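Outer membrane protein assembly factor BamA (PDB 4K3C) probably takes part, within the Bam complex, in assembling beta-barrel proteins and inserting them into the outer membrane. Local coordinates at residues Lys87-Gly92 with Gln147-Tyr152; Met188-Gly193 with Tyr209-Phe214; Ile303-Phe308 with Ser342-Tyr347; Ala368-Leu373 with Ser435-Ile440. All blocks are in the same frame, centred on the assembly; numbering follows the deposited sequence.

Interaction 1: residues Lys87-Gly92 with Gln147-Tyr152; sequences KIRFEG and QVDIIY
In both Phe90 and Tyr152 CG stands beside the backbone N, anti to the carbonyl carbon (chi1 -52° and -75°), and the two rings lie side by side on the face these residues share in a parallel strand pair. They point the same way, with centroids 5.9 Å apart and planes inclined by 44°, an oblique pairing in which Phe90 CD1 comes to 3.5 Å from Tyr152 CB. Two residues back, on the same face, the branch methyls meet: Ile88 CG2 lies 3.7 Å from Ile150 CG2. Backbone bonds set this register. Arg89 serves Ile150 and Tyr152 as one residue does in a parallel ladder, its N weakly to Ile150 O and its O at 2.8 Å from Tyr152 N; Glu91 N then takes Tyr152 O at 2.9 Å.

The face of Arg89 and Ile151 is mixed in character. The carboxylate end of Glu91 crosses Ile151 obliquely near CD1. Arg89 bends at chi3, and its NH1 makes a weak salt bridge to Asp149 OD2, an oxygen whose position is less certain and whose stronger partner is Arg86.

The contact belongs to the POTRA domain adjoining the barrel, where strands 84-91 and 147-156 are the two inner strands of a four-stranded mixed sheet, flanked by 111-112 and 131-136. Helix 98-101 covers Phe90, while helix 119-125 packs on Tyr152, whose OH bonds weakly to Val118 O.

Interaction 2: residues Met188-Gly193 with Tyr209-Phe214; sequences MGSSLG and YTEPYF
Ser190 and Tyr209 are joined by the one side-chain hydrogen bond of this contact: Tyr209 OH gives its proton to Ser190 OG at 2.6 Å. The tyrosine has CG anti to its own backbone N (chi1 180°), and the end of its side chain comes nearer the other strand, where OH meets the serine. Ser190 OG, which is also bonded to Phe185 O, is held from two residues.

The backbone bonds come as an antiparallel hydrogen-bonded pair. Thr210 N meets Ser191 O at 2.8 Å; the return bond, Ser191 N to Thr210 O at 3.0 Å, is more bent at the hydrogen (136°).

The apolar contact is looser: Leu192 CB approaches the edge of the Tyr209 ring, 4.4 Å from CD1. Where the strands part, the Pro212 ring makes van der Waals contact with the Gly189 carbonyl and, through CD at 3.8 Å, with Ser190 CA.

Strands 190-198 and 202-211 form a transmembrane hairpin, joined here at its open, periplasmic end. Strand 175-185 flanks it through Phe185, which touches both Leu192 and Tyr209, and strand 220-231 bonds to the far edge; past the corner at Pro212, Tyr213 reaches Arg103 and Glu104 of the POTRA domain.

Interaction 3: residues Ile303-Phe308 with Ser342-Tyr347; sequences IQSADF and SDNKYY
Ser305, Ala306 and Asp307, at an interruption of barrel strand 303-317, receive the extracellular loop that carries Asp343 and Asn344 from strand 328-338 to strand 346-358. The loop thereby folds back over the strand next but one to 346-358 in the barrel wall. Two bonds tie Ala306 to Asp343. Ala306 N reaches the carboxylate at OD2 (3.2 Å) on its anti side, tilted out of the carboxylate plane, and Asp343 N comes to Ala306 O at 3.1 Å from above the carbonyl plane. Asp343 turns its CG beside its own backbone N, anti to the carbonyl carbon (chi1 -61°), the position from which the acid meets the strand.

Asn344 sits between two side chains of the strand. Its ND2 bonds to Asp307 OD1 at 3.3 Å, arriving from above a carboxylate whose plane is 81° from that of the amide, and more weakly to Asp307 OD2; a further weak bond runs from ND2 to Ser305 OG at 3.1 Å. The amide's other end, OD1, is hydrogen-bonded to Tyr285 OH. Ser342 lies beside the backbone of Asp307, its hydroxyl bonded to Leu339 O, and Tyr346 brings the edge of its ring, at CE1, to 3.7 Å from Asp307 OD2.

Asp307 and Asn344 are both buried, and the amide may partly offset the charge of the acid. Asp307 OD1 and Asp343 OD2 are 5.5 Å apart; if both acids are ionised, their mutual repulsion may be eased by the backbone N-H of Ala306, bonded to Asp343, and the side-chain ND2 of Asn344, bonded to Asp307.

Interaction 4: residues Ala368-Leu373 with Ser435-Ile440; sequences ATKGGL and SLELII
Ala368 and Glu437 hold the tighter half of this contact. They form an antiparallel hydrogen-bonded pair in which Ala368 N meets Glu437 O at 2.9 Å and Glu437 N meets Ala368 O at 2.7 Å. Their side chains share a face: Ala368 CB lies 4.0 Å from Glu437 CG and also approaches Ile439 CD1. Glu437 CG stands between its backbone N and carbonyl carbon (chi1 49°), and beyond it the chain is extended. Its OE1 receives Lys370 NZ at 3.3 Å, a weak salt bridge for which the lysine turns at chi4 (67°). Lys370 and Ser435 make the second hydrogen-bonded pair, less evenly, since Lys370 N to Ser435 O is 3.0 Å long but the return bond from Ser435 N is weak.

Strands 366-378 and 430-440 are neighbours in the barrel wall, and the face carrying Lys370, Ser435 and Glu437 looks into the barrel lumen. There the acid is met further by Ser456, bonded to OE2, and by Arg399 in a long, weak ion pair at OE1.

The reverse face has fewer cross-strand contacts. Thr369 and Leu436, the non-hydrogen-bonded pair between the other two, meet at their branch ends, Thr369 CG2 at 3.6 Å from Leu436 CD2. Leu436 is on the surface, consistent with the lipid-facing side of a transmembrane barrel, and it rests as well on Ile367, while Thr369 is flanked by Phe353 of strand 346-358.

Overall arrangement
Interaction 1 stands apart in the POTRA domain, its centre 53 to 54 Å from those of interactions 3 and 4; it is the sole parallel pair, and helices cover its apolar face. The other three belong to the barrel: interaction 2 in the wall at the periplasmic end, interaction 4 in the wall on the opposite side of the chain's centre, and interaction 3 where an extracellular loop meets it. Interactions 2 and 4 are antiparallel ladders, whereas interaction 3 relies on side-chain acids and an amide. Strands 346-358 and 366-378, neighbours in the wall, link interactions 3 and 4. About half the touching residues are buried in interactions 1 and 3, fewest in interaction 2, with interaction 4 between.

Interaction 1: residues Lys87-Gly92 with Gln147-Tyr152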
# COMPACT_ATOMS: atom_id res chain seq x y z
N LYS A 87 -2.49 13.70 36.49
CA LYS A 87 -3.30 13.60 35.27
C LYS A 87 -2.60 14.34 34.13
O LYS A 87 -1.85 15.29 34.38
CB LYS A 87 -4.69 14.19 35.50
CG LYS A 87 -5.81 13.29 35.03
CD LYS A 87 -5.94 13.33 33.52
CE LYS A 87 -5.58 12.00 32.89
NZ LYS A 87 -6.29 10.92 33.61
N ILE A 88 -2.82 13.90 32.89
CA ILE A 88 -2.28 14.60 31.73
C ILE A 88 -3.39 15.39 31.04
O ILE A 88 -4.54 14.95 30.96
CB ILE A 88 -1.55 13.66 30.73
CG1 ILE A 88 -2.45 13.27 29.56
CG2 ILE A 88 -1.03 12.41 31.44
CD1 ILE A 88 -3.48 12.21 29.91
N ARG A 89 -3.06 16.59 30.58
CA ARG A 89 -4.05 17.47 29.98
C ARG A 89 -3.51 18.17 28.75
O ARG A 89 -2.30 18.21 28.52
CB ARG A 89 -4.53 18.52 30.99
CG ARG A 89 -5.37 17.98 32.14
CD ARG A 89 -5.91 19.12 33.00
NE ARG A 89 -4.97 20.24 33.12
CZ ARG A 89 -4.18 20.46 34.17
NH1 ARG A 89 -4.21 19.64 35.21
NH2 ARG A 89 -3.36 21.51 34.18
N PHE A 90 -4.41 18.71 27.94
CA PHE A 90 -4.00 19.39 26.73
C PHE A 90 -4.48 20.84 26.71
O PHE A 90 -5.50 21.18 27.33
CB PHE A 90 -4.54 18.64 25.51
CG PHE A 90 -4.22 17.18 25.51
CD1 PHE A 90 -2.99 16.73 25.05
CD2 PHE A 90 -5.14 16.24 25.95
CE1 PHE A 90 -2.69 15.39 25.04
CE2 PHE A 90 -4.84 14.89 25.94
CZ PHE A 90 -3.62 14.47 25.49
N GLU A 91 -3.74 21.69 26.01
CA GLU A 91 -4.19 23.05 25.80
C GLU A 91 -3.72 23.56 24.45
O GLU A 91 -2.75 23.05 23.90
CB GLU A 91 -3.77 23.97 26.95
CG GLU A 91 -2.30 24.10 27.20
CD GLU A 91 -2.01 24.80 28.53
OE1 GLU A 91 -2.66 24.44 29.54
OE2 GLU A 91 -1.15 25.70 28.55
N GLY A 92 -4.43 24.56 23.92
CA GLY A 92 -4.18 25.05 22.58
C GLY A 92 -4.98 24.28 21.54
O GLY A 92 -4.94 24.61 20.36
N GLN A 147 3.92 15.30 43.25
CA GLN A 147 3.03 14.97 42.14
C GLN A 147 3.24 15.91 40.95
O GLN A 147 3.72 17.03 41.13
CB GLN A 147 1.56 15.04 42.57
CG GLN A 147 1.17 14.11 43.71
CD GLN A 147 -0.34 14.04 43.91
OE1 GLN A 147 -1.11 14.29 42.98
NE2 GLN A 147 -0.75 13.71 45.13
N VAL A 148 2.90 15.47 39.74
CA VAL A 148 2.94 16.35 38.57
C VAL A 148 1.80 16.15 37.59
O VAL A 148 1.35 15.03 37.33
CB VAL A 148 4.24 16.24 37.74
CG1 VAL A 148 5.42 16.85 38.47
CG2 VAL A 148 4.50 14.79 37.32
N ASP A 149 1.34 17.27 37.04
CA ASP A 149 0.50 17.27 35.86
C ASP A 149 1.42 17.48 34.66
O ASP A 149 2.29 18.36 34.69
CB ASP A 149 -0.53 18.39 35.93
CG ASP A 149 -1.70 18.06 36.84
OD1 ASP A 149 -2.15 16.89 36.81
OD2 ASP A 149 -2.16 18.96 37.58
N ILE A 150 1.24 16.68 33.62
CA ILE A 150 1.98 16.89 32.38
C ILE A 150 1.07 17.40 31.24
O ILE A 150 0.25 16.65 30.69
CB ILE A 150 2.76 15.62 31.98
CG1 ILE A 150 3.15 15.66 30.50
CG2 ILE A 150 1.94 14.37 32.29
CD1 ILE A 150 3.93 14.44 30.06
N ILE A 151 1.22 18.68 30.91
CA ILE A 151 0.38 19.34 29.91
C ILE A 151 0.99 19.28 28.51
O ILE A 151 2.20 19.35 28.35
CB ILE A 151 0.08 20.83 30.29
CG1 ILE A 151 0.79 21.80 29.34
CG2 ILE A 151 0.46 21.10 31.74
CD1 ILE A 151 0.71 23.26 29.77
N TYR A 152 0.14 19.14 27.50
CA TYR A 152 0.61 19.21 26.12
C TYR A 152 0.01 20.42 25.41
O TYR A 152 -1.20 20.49 25.22
CB TYR A 152 0.29 17.93 25.36
CG TYR A 152 1.16 16.74 25.72
CD1 TYR A 152 0.96 16.04 26.90
CD2 TYR A 152 2.16 16.30 24.86
CE1 TYR A 152 1.74 14.94 27.22
CE2 TYR A 152 2.95 15.21 25.18
CZ TYR A 152 2.74 14.53 26.36
OH TYR A 152 3.52 13.45 26.68

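Interaction 2: residues Met188-Gly193 with Tyr209-Phe214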
# COMPACT_ATOMS: atom_id res chain seq x y z
N MET A 188 -11.56 15.20 14.78
CA MET A 188 -11.77 13.80 15.14
C MET A 188 -10.67 12.85 14.65
O MET A 188 -10.76 11.63 14.85
CB MET A 188 -13.11 13.33 14.59
CG MET A 188 -14.33 13.96 15.24
SD MET A 188 -15.85 13.51 14.38
CE MET A 188 -16.98 14.34 15.50
N GLY A 189 -9.66 13.38 13.99
CA GLY A 189 -8.55 12.56 13.54
C GLY A 189 -8.82 11.72 12.31
O GLY A 189 -7.96 10.95 11.86
N SER A 190 -10.00 11.86 11.73
CA SER A 190 -10.27 11.16 10.48
C SER A 190 -9.89 11.99 9.24
O SER A 190 -9.20 13.01 9.31
CB SER A 190 -11.73 10.75 10.44
OG SER A 190 -12.57 11.83 10.77
N SER A 191 -10.33 11.53 8.07
CA SER A 191 -9.94 12.19 6.85
C SER A 191 -11.03 12.07 5.81
O SER A 191 -11.52 10.98 5.53
CB SER A 191 -8.64 11.63 6.31
OG SER A 191 -8.08 12.50 5.35
N LEU A 192 -11.40 13.21 5.24
CA LEU A 192 -12.43 13.28 4.23
C LEU A 192 -11.80 13.77 2.95
O LEU A 192 -11.00 14.70 2.97
CB LEU A 192 -13.51 14.24 4.70
CG LEU A 192 -14.65 14.57 3.75
CD1 LEU A 192 -15.46 13.33 3.44
CD2 LEU A 192 -15.51 15.64 4.40
N GLY A 193 -12.16 13.15 1.83
CA GLY A 193 -11.56 13.53 0.57
C GLY A 193 -12.50 13.46 -0.60
O GLY A 193 -13.36 12.60 -0.66
N TYR A 209 -14.39 8.66 3.16
CA TYR A 209 -14.16 9.00 4.56
C TYR A 209 -13.34 7.93 5.29
O TYR A 209 -13.70 6.77 5.30
CB TYR A 209 -15.49 9.27 5.28
CG TYR A 209 -15.32 9.62 6.75
CD1 TYR A 209 -14.80 10.85 7.14
CD2 TYR A 209 -15.68 8.72 7.73
CE1 TYR A 209 -14.64 11.17 8.50
CE2 TYR A 209 -15.52 9.02 9.08
CZ TYR A 209 -15.01 10.24 9.46
OH TYR A 209 -14.86 10.50 10.81
N THR A 210 -12.25 8.33 5.93
CA THR A 210 -11.39 7.37 6.60
C THR A 210 -11.26 7.59 8.11
O THR A 210 -10.73 8.60 8.56
CB THR A 210 -9.97 7.42 6.00
OG1 THR A 210 -10.06 7.65 4.59
CG2 THR A 210 -9.25 6.13 6.25
N GLU A 211 -11.74 6.63 8.90
CA GLU A 211 -11.51 6.65 10.34
C GLU A 211 -10.38 5.66 10.71
O GLU A 211 -10.56 4.44 10.65
CB GLU A 211 -12.81 6.33 11.09
CG GLU A 211 -12.74 6.41 12.62
CD GLU A 211 -12.24 7.74 13.16
OE1 GLU A 211 -11.07 7.79 13.62
OE2 GLU A 211 -13.01 8.73 13.15
N PRO A 212 -9.20 6.19 11.05
CA PRO A 212 -8.03 5.39 11.41
C PRO A 212 -8.29 4.53 12.63
O PRO A 212 -7.79 3.41 12.76
CB PRO A 212 -6.98 6.45 11.75
CG PRO A 212 -7.35 7.58 10.94
CD PRO A 212 -8.86 7.61 10.94
N TYR A 213 -9.07 5.09 13.55
CA TYR A 213 -9.53 4.31 14.69
C TYR A 213 -10.95 3.93 14.38
O TYR A 213 -11.32 4.01 13.22
CB TYR A 213 -9.27 5.06 15.99
CG TYR A 213 -7.76 5.19 16.11
CD1 TYR A 213 -7.09 6.26 15.52
CD2 TYR A 213 -7.01 4.18 16.70
CE1 TYR A 213 -5.71 6.36 15.58
CE2 TYR A 213 -5.62 4.27 16.76
CZ TYR A 213 -4.98 5.35 16.20
OH TYR A 213 -3.60 5.44 16.27
N PHE A 214 -11.70 3.47 15.36
CA PHE A 214 -13.01 2.84 15.14
C PHE A 214 -13.01 1.79 16.19
O PHE A 214 -14.05 1.44 16.75
CB PHE A 214 -13.17 2.14 13.79
CG PHE A 214 -14.55 1.64 13.56
CD1 PHE A 214 -15.55 2.52 13.17
CD2 PHE A 214 -14.87 0.32 13.77
CE1 PHE A 214 -16.85 2.08 12.97
CE2 PHE A 214 -16.16 -0.12 13.57
CZ PHE A 214 -17.16 0.76 13.17

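Interaction 3: residues Ile303-Phe308 with Ser342-Tyr347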
# COMPACT_ATOMS: atom_id res chain seq x y z
N ILE A 303 -28.59 -2.76 -20.00
CA ILE A 303 -28.42 -3.76 -18.97
C ILE A 303 -28.14 -3.02 -17.67
O ILE A 303 -27.40 -2.04 -17.68
CB ILE A 303 -27.18 -4.61 -19.33
CG1 ILE A 303 -27.36 -5.27 -20.70
CG2 ILE A 303 -26.86 -5.63 -18.25
CD1 ILE A 303 -26.09 -5.78 -21.33
N GLN A 304 -28.72 -3.46 -16.55
CA GLN A 304 -28.54 -2.79 -15.25
C GLN A 304 -28.46 -3.84 -14.15
O GLN A 304 -28.94 -4.95 -14.34
CB GLN A 304 -29.72 -1.86 -14.91
CG GLN A 304 -29.99 -0.70 -15.85
CD GLN A 304 -30.81 0.40 -15.18
OE1 GLN A 304 -30.74 0.57 -13.97
NE2 GLN A 304 -31.59 1.16 -15.97
N SER A 305 -27.89 -3.48 -13.00
CA SER A 305 -27.89 -4.38 -11.85
C SER A 305 -27.35 -3.75 -10.57
O SER A 305 -26.70 -2.71 -10.60
CB SER A 305 -27.08 -5.65 -12.17
OG SER A 305 -25.82 -5.35 -12.75
N ALA A 306 -27.65 -4.39 -9.43
CA ALA A 306 -26.82 -4.33 -8.22
C ALA A 306 -27.19 -5.56 -7.42
O ALA A 306 -28.32 -6.00 -7.60
CB ALA A 306 -27.14 -3.15 -7.44
N ASP A 307 -26.35 -6.18 -6.58
CA ASP A 307 -24.90 -6.08 -6.31
C ASP A 307 -24.45 -5.53 -4.95
O ASP A 307 -23.75 -4.52 -4.86
CB ASP A 307 -24.00 -5.72 -7.48
CG ASP A 307 -23.76 -6.89 -8.40
OD1 ASP A 307 -24.73 -7.62 -8.66
OD2 ASP A 307 -22.60 -7.10 -8.85
N PHE A 308 -24.87 -6.24 -3.91
CA PHE A 308 -24.26 -6.19 -2.60
C PHE A 308 -23.09 -7.16 -2.62
O PHE A 308 -23.28 -8.35 -2.82
CB PHE A 308 -25.24 -6.69 -1.56
CG PHE A 308 -26.03 -5.62 -0.90
CD1 PHE A 308 -27.19 -5.13 -1.48
CD2 PHE A 308 -25.62 -5.11 0.32
CE1 PHE A 308 -27.93 -4.14 -0.86
CE2 PHE A 308 -26.36 -4.11 0.95
CZ PHE A 308 -27.52 -3.63 0.36
N SER A 342 -28.05 -9.62 -4.22
CA SER A 342 -27.49 -9.11 -5.47
C SER A 342 -28.20 -9.73 -6.66
O SER A 342 -28.87 -10.76 -6.52
CB SER A 342 -25.99 -9.36 -5.57
OG SER A 342 -25.34 -9.12 -4.35
N ASP A 343 -28.06 -9.10 -7.82
CA ASP A 343 -28.31 -9.75 -9.10
C ASP A 343 -27.03 -10.56 -9.42
O ASP A 343 -26.29 -10.97 -8.51
CB ASP A 343 -28.61 -8.68 -10.16
CG ASP A 343 -29.87 -7.83 -9.83
OD1 ASP A 343 -30.85 -8.41 -9.31
OD2 ASP A 343 -29.90 -6.60 -10.07
N ASN A 344 -26.74 -10.81 -10.68
CA ASN A 344 -25.34 -11.18 -11.02
C ASN A 344 -24.64 -12.46 -10.46
O ASN A 344 -24.07 -13.22 -11.26
CB ASN A 344 -24.44 -9.97 -10.86
CG ASN A 344 -24.50 -9.06 -12.05
OD1 ASN A 344 -24.88 -9.50 -13.15
ND2 ASN A 344 -24.15 -7.80 -11.86
N LYS A 345 -24.63 -12.67 -9.13
CA LYS A 345 -24.24 -13.97 -8.53
C LYS A 345 -22.89 -14.59 -8.96
O LYS A 345 -22.86 -15.64 -9.64
CB LYS A 345 -25.33 -15.03 -8.75
CG LYS A 345 -26.22 -15.28 -7.55
CD LYS A 345 -27.39 -16.18 -7.92
CE LYS A 345 -28.39 -16.28 -6.78
NZ LYS A 345 -28.27 -17.57 -6.05
N TYR A 346 -21.78 -14.00 -8.53
CA TYR A 346 -20.46 -14.48 -8.94
C TYR A 346 -19.42 -14.26 -7.83
O TYR A 346 -19.73 -13.66 -6.79
CB TYR A 346 -20.03 -13.78 -10.22
CG TYR A 346 -19.78 -12.28 -10.04
CD1 TYR A 346 -20.84 -11.37 -10.03
CD2 TYR A 346 -18.49 -11.79 -9.86
CE1 TYR A 346 -20.62 -10.00 -9.85
CE2 TYR A 346 -18.27 -10.42 -9.68
CZ TYR A 346 -19.34 -9.53 -9.68
OH TYR A 346 -19.12 -8.18 -9.52
N TYR A 347 -18.20 -14.73 -8.06
CA TYR A 347 -17.12 -14.49 -7.10
C TYR A 347 -15.79 -14.31 -7.79
O TYR A 347 -15.59 -14.82 -8.88
CB TYR A 347 -16.99 -15.61 -6.07
CG TYR A 347 -16.92 -16.99 -6.65
CD1 TYR A 347 -15.71 -17.52 -7.12
CD2 TYR A 347 -18.05 -17.80 -6.70
CE1 TYR A 347 -15.64 -18.82 -7.65
CE2 TYR A 347 -18.00 -19.09 -7.22
CZ TYR A 347 -16.79 -19.59 -7.70
OH TYR A 347 -16.76 -20.87 -8.21

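Interaction 4: residues Ala368-Leu373 with Ser435-Ile440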
# COMPACT_ATOMS: atom_id res chain seq x y z
N ALA A 368 14.65 -10.19 -9.79
CA ALA A 368 13.28 -10.00 -9.35
C ALA A 368 12.32 -10.88 -10.13
O ALA A 368 12.54 -11.17 -11.30
CB ALA A 368 12.87 -8.55 -9.47
N THR A 369 11.28 -11.32 -9.44
CA THR A 369 10.29 -12.22 -10.03
C THR A 369 8.92 -11.75 -9.55
O THR A 369 8.82 -11.16 -8.49
CB THR A 369 10.52 -13.69 -9.60
OG1 THR A 369 10.12 -13.88 -8.24
CG2 THR A 369 12.00 -14.08 -9.76
N LYS A 370 7.89 -11.99 -10.36
CA LYS A 370 6.52 -11.55 -10.07
C LYS A 370 5.58 -12.59 -10.65
O LYS A 370 5.85 -13.16 -11.72
CB LYS A 370 6.22 -10.20 -10.74
CG LYS A 370 7.17 -9.07 -10.34
CD LYS A 370 6.93 -7.81 -11.16
CE LYS A 370 7.63 -6.57 -10.54
NZ LYS A 370 9.14 -6.58 -10.55
N GLY A 371 4.48 -12.86 -9.96
CA GLY A 371 3.49 -13.80 -10.46
C GLY A 371 2.10 -13.42 -10.00
O GLY A 371 1.91 -12.99 -8.88
N GLY A 372 1.11 -13.57 -10.87
CA GLY A 372 -0.25 -13.27 -10.50
C GLY A 372 -1.25 -14.27 -11.03
O GLY A 372 -1.11 -14.78 -12.13
N LEU A 373 -2.27 -14.54 -10.23
CA LEU A 373 -3.28 -15.51 -10.56
C LEU A 373 -4.63 -14.88 -10.28
O LEU A 373 -4.85 -14.34 -9.20
CB LEU A 373 -3.10 -16.72 -9.66
CG LEU A 373 -3.07 -18.11 -10.26
CD1 LEU A 373 -2.50 -19.06 -9.21
CD2 LEU A 373 -4.48 -18.55 -10.69
N SER A 435 6.77 -13.27 -14.32
CA SER A 435 7.80 -12.40 -14.85
C SER A 435 9.08 -12.65 -14.08
O SER A 435 9.06 -12.97 -12.89
CB SER A 435 7.36 -10.95 -14.70
OG SER A 435 8.06 -10.10 -15.58
N LEU A 436 10.20 -12.51 -14.77
CA LEU A 436 11.51 -12.78 -14.20
C LEU A 436 12.41 -11.72 -14.79
O LEU A 436 12.43 -11.54 -16.01
CB LEU A 436 11.95 -14.17 -14.65
CG LEU A 436 13.15 -14.90 -14.03
CD1 LEU A 436 14.20 -15.28 -15.08
CD2 LEU A 436 13.78 -14.12 -12.88
N GLU A 437 13.14 -11.00 -13.96
CA GLU A 437 14.07 -10.01 -14.50
C GLU A 437 15.38 -9.89 -13.77
O GLU A 437 15.44 -10.04 -12.55
CB GLU A 437 13.42 -8.62 -14.65
CG GLU A 437 12.67 -8.05 -13.47
CD GLU A 437 11.67 -6.95 -13.89
OE1 GLU A 437 10.47 -7.09 -13.57
OE2 GLU A 437 12.09 -5.95 -14.55
N LEU A 438 16.43 -9.63 -14.54
CA LEU A 438 17.73 -9.27 -13.97
C LEU A 438 17.90 -7.76 -13.94
O LEU A 438 18.01 -7.12 -14.98
CB LEU A 438 18.88 -9.87 -14.79
CG LEU A 438 20.13 -10.32 -14.02
CD1 LEU A 438 21.35 -9.99 -14.80
CD2 LEU A 438 20.23 -9.72 -12.63
N ILE A 439 17.93 -7.19 -12.75
CA ILE A 439 18.25 -5.78 -12.57
C ILE A 439 19.75 -5.60 -12.52
O ILE A 439 20.41 -6.07 -11.61
CB ILE A 439 17.74 -5.30 -11.24
CG1 ILE A 439 16.23 -5.42 -11.20
CG2 ILE A 439 18.18 -3.91 -11.00
CD1 ILE A 439 15.68 -5.23 -9.83
N ILE A 440 20.31 -4.91 -13.50
CA ILE A 440 21.74 -4.68 -13.49
C ILE A 440 21.99 -3.20 -13.26
O ILE A 440 21.08 -2.39 -13.41
CB ILE A 440 22.40 -5.18 -14.81
CG1 ILE A 440 22.26 -4.13 -15.92
CG2 ILE A 440 21.79 -6.50 -15.23
CD1 ILE A 440 20.92 -4.18 -16.64